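Local coordinates for N-terminal acetyltransferase-like protein (PDB 5NNP) that probably serves as the helical-repeat auxiliary subunit of an N-terminal acetyltransferase A complex, supporting the catalytic partner that transfers the acetyl group, at residues Leu467-Glu472 with Ala479-Met484; Gly501-Ala506 with Val564-Ser569. One frame throughout, in Å; residues are numbered along the deposited sequence.

Contact 1: residues Leu467-Glu472 with Ala479-Met484; sequences LFTRAE and ADLTDM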
ATOM      1  N   LEU A 467      -9.924  11.146  21.842  1.00 37.26           N
ATOM      2  CA  LEU A 467     -11.029  10.296  22.259  1.00 34.37           C
ATOM      3  C   LEU A 467     -10.856   8.830  21.799  1.00 39.33           C
ATOM      4  O   LEU A 467     -11.483   7.928  22.355  1.00 44.00           O
ATOM      5  CB  LEU A 467     -12.352  10.857  21.748  1.00 30.74           C
ATOM      6  CG  LEU A 467     -13.092  11.929  22.579  1.00 37.03           C
ATOM      7  CD1 LEU A 467     -12.183  12.646  23.569  1.00 31.25           C
ATOM      8  CD2 LEU A 467     -13.784  12.926  21.659  1.00 28.35           C
ATOM      9  N   PHE A 468      -9.998   8.586  20.807  1.00 42.99           N
ATOM     10  CA  PHE A 468      -9.803   7.224  20.292  1.00 38.65           C
ATOM     11  C   PHE A 468      -8.370   6.686  20.327  1.00 40.70           C
ATOM     12  O   PHE A 468      -8.168   5.513  20.043  1.00 56.18           O
ATOM     13  CB  PHE A 468     -10.340   7.126  18.866  1.00 32.76           C
ATOM     14  CG  PHE A 468     -11.835   6.997  18.800  1.00 36.51           C
ATOM     15  CD1 PHE A 468     -12.644   8.106  18.977  1.00 34.65           C
ATOM     16  CD2 PHE A 468     -12.431   5.761  18.580  1.00 37.38           C
ATOM     17  CE1 PHE A 468     -14.033   7.994  18.926  1.00 37.98           C
ATOM     18  CE2 PHE A 468     -13.804   5.631  18.531  1.00 37.42           C
ATOM     19  CZ  PHE A 468     -14.615   6.749  18.711  1.00 42.19           C
ATOM     20  N   THR A 469      -7.391   7.514  20.697  1.00 45.02           N
ATOM     21  CA  THR A 469      -5.994   7.075  20.834  1.00 43.34           C
ATOM     22  C   THR A 469      -5.765   6.445  22.200  1.00 58.15           C
ATOM     23  O   THR A 469      -6.419   6.834  23.161  1.00 69.09           O
ATOM     24  CB  THR A 469      -5.001   8.242  20.647  1.00 41.26           C
ATOM     25  OG1 THR A 469      -5.235   9.238  21.652  1.00 43.26           O
ATOM     26  CG2 THR A 469      -5.128   8.850  19.261  1.00 33.99           C
ATOM     27  N   ARG A 470      -4.845   5.486  22.291  1.00 69.62           N
ATOM     28  CA  ARG A 470      -4.639   4.763  23.552  1.00 75.63           C
ATOM     29  C   ARG A 470      -4.295   5.737  24.671  1.00 74.44           C
ATOM     30  O   ARG A 470      -3.477   6.633  24.487  1.00 77.65           O
ATOM     31  CB  ARG A 470      -3.565   3.676  23.400  1.00 80.33           C
ATOM     32  CG  ARG A 470      -4.048   2.516  22.534  1.00 91.25           C
ATOM     33  CD  ARG A 470      -3.089   1.317  22.486  1.00 99.74           C
ATOM     34  NE  ARG A 470      -1.909   1.554  21.648  1.00103.73           N
ATOM     35  CZ  ARG A 470      -1.905   1.582  20.314  1.00101.10           C
ATOM     36  NH1 ARG A 470      -3.024   1.408  19.624  1.00 99.89           N
ATOM     37  NH2 ARG A 470      -0.768   1.802  19.665  1.00100.83           N
ATOM     38  N   ALA A 471      -4.942   5.551  25.820  1.00 59.84           N
ATOM     39  CA  ALA A 471      -5.027   6.586  26.840  1.00 65.48           C
ATOM     40  C   ALA A 471      -3.694   7.011  27.452  1.00 85.29           C
ATOM     41  O   ALA A 471      -3.326   8.192  27.412  1.00 84.27           O
ATOM     42  CB  ALA A 471      -5.969   6.136  27.935  1.00 60.69           C
ATOM     43  N   GLU A 472      -2.971   6.064  28.034  1.00 92.22           N
ATOM     44  CA  GLU A 472      -1.784   6.434  28.796  1.00 99.02           C
ATOM     45  C   GLU A 472      -0.513   6.381  27.948  1.00 99.60           C
ATOM     46  O   GLU A 472       0.591   6.226  28.470  1.00101.37           O
ATOM     47  CB  GLU A 472      -1.659   5.549  30.051  1.00105.30           C
ATOM     48  CG  GLU A 472      -2.379   6.138  31.268  1.00111.05           C
ATOM     49  CD  GLU A 472      -2.456   5.196  32.463  1.00115.68           C
ATOM     50  OE1 GLU A 472      -1.455   5.070  33.205  1.00115.91           O
ATOM     51  OE2 GLU A 472      -3.536   4.602  32.674  1.00118.81           O
ATOM     52  N   ALA A 479       1.648  11.173  19.787  1.00 44.38           N
ATOM     53  CA  ALA A 479       2.637  10.098  19.830  1.00 39.77           C
ATOM     54  C   ALA A 479       2.012   8.799  19.341  1.00 47.96           C
ATOM     55  O   ALA A 479       2.625   8.039  18.571  1.00 48.59           O
ATOM     56  CB  ALA A 479       3.191   9.924  21.235  1.00 37.25           C
ATOM     57  N   ASP A 480       0.790   8.540  19.800  1.00 41.34           N
ATOM     58  CA  ASP A 480       0.133   7.308  19.432  1.00 38.52           C
ATOM     59  C   ASP A 480      -0.135   7.331  17.928  1.00 40.71           C
ATOM     60  O   ASP A 480       0.124   6.351  17.227  1.00 41.32           O
ATOM     61  CB  ASP A 480      -1.154   7.108  20.229  1.00 42.21           C
ATOM     62  CG  ASP A 480      -1.727   5.717  20.050  1.00 58.65           C
ATOM     63  OD1 ASP A 480      -0.942   4.745  20.182  1.00 62.33           O
ATOM     64  OD2 ASP A 480      -2.941   5.594  19.751  1.00 58.02           O
ATOM     65  N   LEU A 481      -0.611   8.467  17.423  1.00 35.52           N
ATOM     66  CA  LEU A 481      -0.926   8.574  16.006  1.00 39.60           C
ATOM     67  C   LEU A 481       0.332   8.426  15.143  1.00 44.16           C
ATOM     68  O   LEU A 481       0.293   7.837  14.061  1.00 48.89           O
ATOM     69  CB  LEU A 481      -1.631   9.901  15.721  1.00 32.64           C
ATOM     70  CG  LEU A 481      -3.071  10.014  16.239  1.00 34.08           C
ATOM     71  CD1 LEU A 481      -3.559  11.453  16.136  1.00 36.93           C
ATOM     72  CD2 LEU A 481      -4.002   9.075  15.483  1.00 30.24           C
ATOM     73  N   THR A 482       1.447   8.955  15.628  1.00 44.23           N
ATOM     74  CA  THR A 482       2.727   8.817  14.946  1.00 37.51           C
ATOM     75  C   THR A 482       3.152   7.363  14.908  1.00 36.69           C
ATOM     76  O   THR A 482       3.476   6.831  13.857  1.00 37.45           O
ATOM     77  CB  THR A 482       3.816   9.633  15.646  1.00 41.45           C
ATOM     78  OG1 THR A 482       3.460  11.026  15.646  1.00 43.10           O
ATOM     79  CG2 THR A 482       5.144   9.451  14.939  1.00 38.92           C
ATOM     80  N   ASP A 483       3.162   6.743  16.082  1.00 37.55           N
ATOM     81  CA  ASP A 483       3.368   5.306  16.245  1.00 40.68           C
ATOM     82  C   ASP A 483       2.557   4.446  15.270  1.00 34.48           C
ATOM     83  O   ASP A 483       3.081   3.524  14.654  1.00 30.06           O
ATOM     84  CB  ASP A 483       3.000   4.915  17.674  1.00 61.79           C
ATOM     85  CG  ASP A 483       4.139   4.284  18.422  1.00 75.59           C
ATOM     86  OD1 ASP A 483       4.372   3.070  18.212  1.00 75.80           O
ATOM     87  OD2 ASP A 483       4.774   4.996  19.237  1.00 83.05           O
ATOM     88  N   MET A 484       1.267   4.743  15.153  1.00 40.11           N
ATOM     89  CA  MET A 484       0.371   3.978  14.291  1.00 31.86           C
ATOM     90  C   MET A 484       0.393   4.454  12.857  1.00 34.49           C
ATOM     91  O   MET A 484      -0.507   4.109  12.081  1.00 36.69           O
ATOM     92  CB  MET A 484      -1.057   4.052  14.807  1.00 38.48           C
ATOM     93  CG  MET A 484      -1.286   3.318  16.095  1.00 41.17           C
ATOM     94  SD  MET A 484      -0.587   1.672  15.976  1.00 46.33           S
ATOM     95  CE  MET A 484       0.786   1.858  17.103  1.00 39.50           C
TER

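Contact 2: residues Gly501-Ala506 with Val564-Ser569; sequences GNTALA and VNLYLS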
ATOM      1  N   GLY A 501       1.390  29.746  10.133  1.00 53.61           N
ATOM      2  CA  GLY A 501       2.719  30.328  10.135  1.00 55.72           C
ATOM      3  C   GLY A 501       3.749  29.552  10.943  1.00 58.80           C
ATOM      4  O   GLY A 501       4.854  30.035  11.133  1.00 63.43           O
ATOM      5  N   ASN A 502       3.401  28.355  11.412  1.00 53.83           N
ATOM      6  CA  ASN A 502       4.309  27.584  12.262  1.00 55.37           C
ATOM      7  C   ASN A 502       5.206  26.656  11.442  1.00 57.71           C
ATOM      8  O   ASN A 502       5.009  25.432  11.420  1.00 56.02           O
ATOM      9  CB  ASN A 502       3.521  26.771  13.297  1.00 55.11           C
ATOM     10  CG  ASN A 502       4.371  26.360  14.496  1.00 52.05           C
ATOM     11  OD1 ASN A 502       5.569  26.112  14.365  1.00 56.06           O
ATOM     12  ND2 ASN A 502       3.752  26.286  15.672  1.00 51.73           N
ATOM     13  N   THR A 503       6.200  27.247  10.784  1.00 53.37           N
ATOM     14  CA  THR A 503       7.102  26.510   9.901  1.00 54.61           C
ATOM     15  C   THR A 503       7.726  25.304  10.596  1.00 51.06           C
ATOM     16  O   THR A 503       7.925  24.266   9.980  1.00 52.37           O
ATOM     17  CB  THR A 503       8.219  27.435   9.368  1.00 56.87           C
ATOM     18  OG1 THR A 503       7.631  28.654   8.906  1.00 66.15           O
ATOM     19  CG2 THR A 503       8.969  26.798   8.216  1.00 51.37           C
ATOM     20  N   ALA A 504       8.014  25.443  11.886  1.00 52.65           N
ATOM     21  CA  ALA A 504       8.680  24.386  12.635  1.00 56.47           C
ATOM     22  C   ALA A 504       7.840  23.114  12.703  1.00 58.15           C
ATOM     23  O   ALA A 504       8.321  22.047  12.331  1.00 55.21           O
ATOM     24  CB  ALA A 504       9.026  24.865  14.036  1.00 55.48           C
ATOM     25  N   LEU A 505       6.592  23.218  13.168  1.00 52.42           N
ATOM     26  CA  LEU A 505       5.760  22.027  13.332  1.00 42.51           C
ATOM     27  C   LEU A 505       5.271  21.513  11.987  1.00 49.87           C
ATOM     28  O   LEU A 505       5.024  20.317  11.816  1.00 55.06           O
ATOM     29  CB  LEU A 505       4.564  22.305  14.235  1.00 44.15           C
ATOM     30  CG  LEU A 505       4.818  22.640  15.698  1.00 45.96           C
ATOM     31  CD1 LEU A 505       3.484  22.996  16.313  1.00 44.38           C
ATOM     32  CD2 LEU A 505       5.491  21.492  16.452  1.00 41.83           C
ATOM     33  N   ALA A 506       5.120  22.416  11.031  1.00 54.64           N
ATOM     34  CA  ALA A 506       4.755  21.999   9.690  1.00 54.25           C
ATOM     35  C   ALA A 506       5.834  21.073   9.123  1.00 54.33           C
ATOM     36  O   ALA A 506       5.529  19.977   8.655  1.00 47.88           O
ATOM     37  CB  ALA A 506       4.550  23.205   8.796  1.00 54.59           C
ATOM     38  N   VAL A 564       8.433  20.595  -0.045  1.00 42.73           N
ATOM     39  CA  VAL A 564       9.214  21.273  -1.070  1.00 51.62           C
ATOM     40  C   VAL A 564       8.726  22.710  -1.251  1.00 61.12           C
ATOM     41  O   VAL A 564       9.529  23.641  -1.332  1.00 66.10           O
ATOM     42  CB  VAL A 564       9.169  20.504  -2.414  1.00 48.75           C
ATOM     43  CG1 VAL A 564       9.635  21.381  -3.557  1.00 43.17           C
ATOM     44  CG2 VAL A 564      10.025  19.230  -2.322  1.00 42.96           C
ATOM     45  N   ASN A 565       7.411  22.888  -1.284  1.00 55.46           N
ATOM     46  CA  ASN A 565       6.819  24.219  -1.330  1.00 52.95           C
ATOM     47  C   ASN A 565       7.151  25.094  -0.110  1.00 54.40           C
ATOM     48  O   ASN A 565       7.344  26.307  -0.240  1.00 53.54           O
ATOM     49  CB  ASN A 565       5.302  24.103  -1.482  1.00 43.47           C
ATOM     50  CG  ASN A 565       4.888  23.766  -2.898  1.00 47.95           C
ATOM     51  OD1 ASN A 565       5.614  24.046  -3.861  1.00 48.42           O
ATOM     52  ND2 ASN A 565       3.710  23.171  -3.039  1.00 52.73           N
ATOM     53  N   LEU A 566       7.228  24.484   1.069  1.00 48.76           N
ATOM     54  CA  LEU A 566       7.523  25.225   2.288  1.00 45.70           C
ATOM     55  C   LEU A 566       9.000  25.614   2.370  1.00 52.60           C
ATOM     56  O   LEU A 566       9.331  26.677   2.904  1.00 62.00           O
ATOM     57  CB  LEU A 566       7.116  24.413   3.519  1.00 45.60           C
ATOM     58  CG  LEU A 566       7.342  25.036   4.900  1.00 56.12           C
ATOM     59  CD1 LEU A 566       6.764  26.455   4.984  1.00 45.98           C
ATOM     60  CD2 LEU A 566       6.767  24.137   6.007  1.00 42.08           C
ATOM     61  N   TYR A 567       9.887  24.772   1.842  1.00 44.27           N
ATOM     62  CA  TYR A 567      11.314  25.122   1.788  1.00 53.27           C
ATOM     63  C   TYR A 567      11.562  26.242   0.769  1.00 56.57           C
ATOM     64  O   TYR A 567      12.377  27.136   1.001  1.00 59.60           O
ATOM     65  CB  TYR A 567      12.183  23.903   1.444  1.00 48.25           C
ATOM     66  CG  TYR A 567      12.484  22.976   2.612  1.00 53.38           C
ATOM     67  CD1 TYR A 567      13.097  23.454   3.764  1.00 51.04           C
ATOM     68  CD2 TYR A 567      12.172  21.619   2.553  1.00 52.04           C
ATOM     69  CE1 TYR A 567      13.381  22.618   4.826  1.00 49.88           C
ATOM     70  CE2 TYR A 567      12.450  20.773   3.617  1.00 54.05           C
ATOM     71  CZ  TYR A 567      13.058  21.278   4.747  1.00 54.24           C
ATOM     72  OH  TYR A 567      13.344  20.440   5.802  1.00 50.82           O
ATOM     73  N   LEU A 568      10.865  26.168  -0.364  1.00 49.22           N
ATOM     74  CA  LEU A 568      10.899  27.211  -1.377  1.00 55.66           C
ATOM     75  C   LEU A 568      10.486  28.558  -0.787  1.00 68.75           C
ATOM     76  O   LEU A 568      11.103  29.602  -1.054  1.00 64.15           O
ATOM     77  CB  LEU A 568       9.976  26.850  -2.534  1.00 48.96           C
ATOM     78  CG  LEU A 568      10.583  26.013  -3.648  1.00 58.29           C
ATOM     79  CD1 LEU A 568       9.493  25.523  -4.604  1.00 47.18           C
ATOM     80  CD2 LEU A 568      11.652  26.828  -4.373  1.00 50.29           C
ATOM     81  N   SER A 569       9.421  28.518   0.009  1.00 71.61           N
ATOM     82  CA  SER A 569       8.939  29.703   0.697  1.00 70.75           C
ATOM     83  C   SER A 569       9.998  30.223   1.663  1.00 66.33           C
ATOM     84  O   SER A 569      10.299  31.416   1.675  1.00 62.63           O
ATOM     85  CB  SER A 569       7.642  29.395   1.439  1.00 72.38           C
ATOM     86  OG  SER A 569       7.425  30.320   2.487  1.00 85.86           O
TER

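Contact 1: residues Leu467-Glu472 with Ala479-Met484
R470 and D480 dominate a polar, largely buried contact that ties the loop between helices 458-465 and 476-483 to the last turns of the second of these, within an all-helical array consistent with the NatA auxiliary-subunit family of the TPR clan. The segments come nearest at T469 and D480, whose CA atoms are 6.3 Å apart. With its CG anti to the backbone N (chi1 -170°), D480 reaches across to the loop and divides its carboxylate between two tasks. OD2 accepts a hydrogen bond from the backbone N of R470 at 3.2 Å, with an angle of 158° at the hydrogen; the donor stands well above the carboxylate plane. The same oxygen lies 3.5 Å from CB of T469. OD1 instead forms a salt bridge with R470, 3.0 Å from NH2. This is a purely electrostatic pairing: because the oxygen sits over one face of the guanidinium, toward its rim, no N-H is aimed at it. The carboxylate and guanidinium planes are almost perpendicular. The long R470 side chain bends at chi3 as it brings its end to the helix. An arginine so close would probably favour the ionised form of buried D480. Beside this polar pair, CG2 of T469 packs on CG of L481 at 3.8 Å, the two side chains crossing at about a right angle; L481 also touches R442 of helix 442-454 and F489 of helix 487-499. R470 O is also hydrogen-bonded to OG1 of T473, and F468, D483 and M484 pack on the chain of another protein. One turn beyond D480, SD of M484 lies in the guanidinium plane, where R470 NH2 makes at most a weak, tentative N-H bond to it at 3.7 Å.

Contact 2: residues Gly501-Ala506 with Val564-Ser569
With CG anti to the backbone N (chi1 -180°), L566 projects from helix 554-572 toward the first turn of helix 503-523, and there its two methyl groups meet T503 and A506. T503 answers with CG2 anti to its own backbone N, which turns the methyl rather than OG1 toward the leucine. CD1 of L566 lies 3.9 Å from CG2 of T503, while CD2 rests on CB of A506 at 3.7 Å and also approaches CG2 of T503, at 4.1 Å. T503 and A506 stand one turn apart on the same side of their helix, and the forked end of L566 spans both. The contact is thus small and apolar, a helix-to-helix packing of the kind that builds an alpha-solenoid, centred on a single leucine.

T503 and A506 follow directly on the turn that opens helix 503-523. G501, at a positive phi of 93°, ends the preceding helix in a Schellman motif. N502 then serves as the N-cap: its OD1 accepts the backbone N of L505 at 3.3 Å, the donor sitting above the carbonyl plane, and its backbone O takes the N of A506. T503 therefore occupies the first position of the new helix.

Q498 of helix 487-499 touches both A506 and L566, and L507 and Y510 extend the leucine's surroundings along helix 503-523. Helix 554-572 is itself embraced by others: Y567 bonds through OH to H511 NE2 and packs on helix 654-668, whereas V564 and L568 lean on helix 673-685.

Overall arrangement
Both contacts are buried, yet their chemistry differs with their setting. Contact 1 is local, joining a loop to the helix that follows it a few residues later, and works mainly through charge and hydrogen bonding beside the chain of another protein. Contact 2 brings together two segments whose nearer ends are 58 residues apart in sequence, rests on apolar contacts, chiefly between methyl groups, and is touched by no other chain of the assembly. They follow one another in series, and the centres of contacts 1 and 2 are about 25 Å apart. Helix 487-499 lies between them in sequence and meets both: L481 and T482 at its start, A506 and L566 near its end.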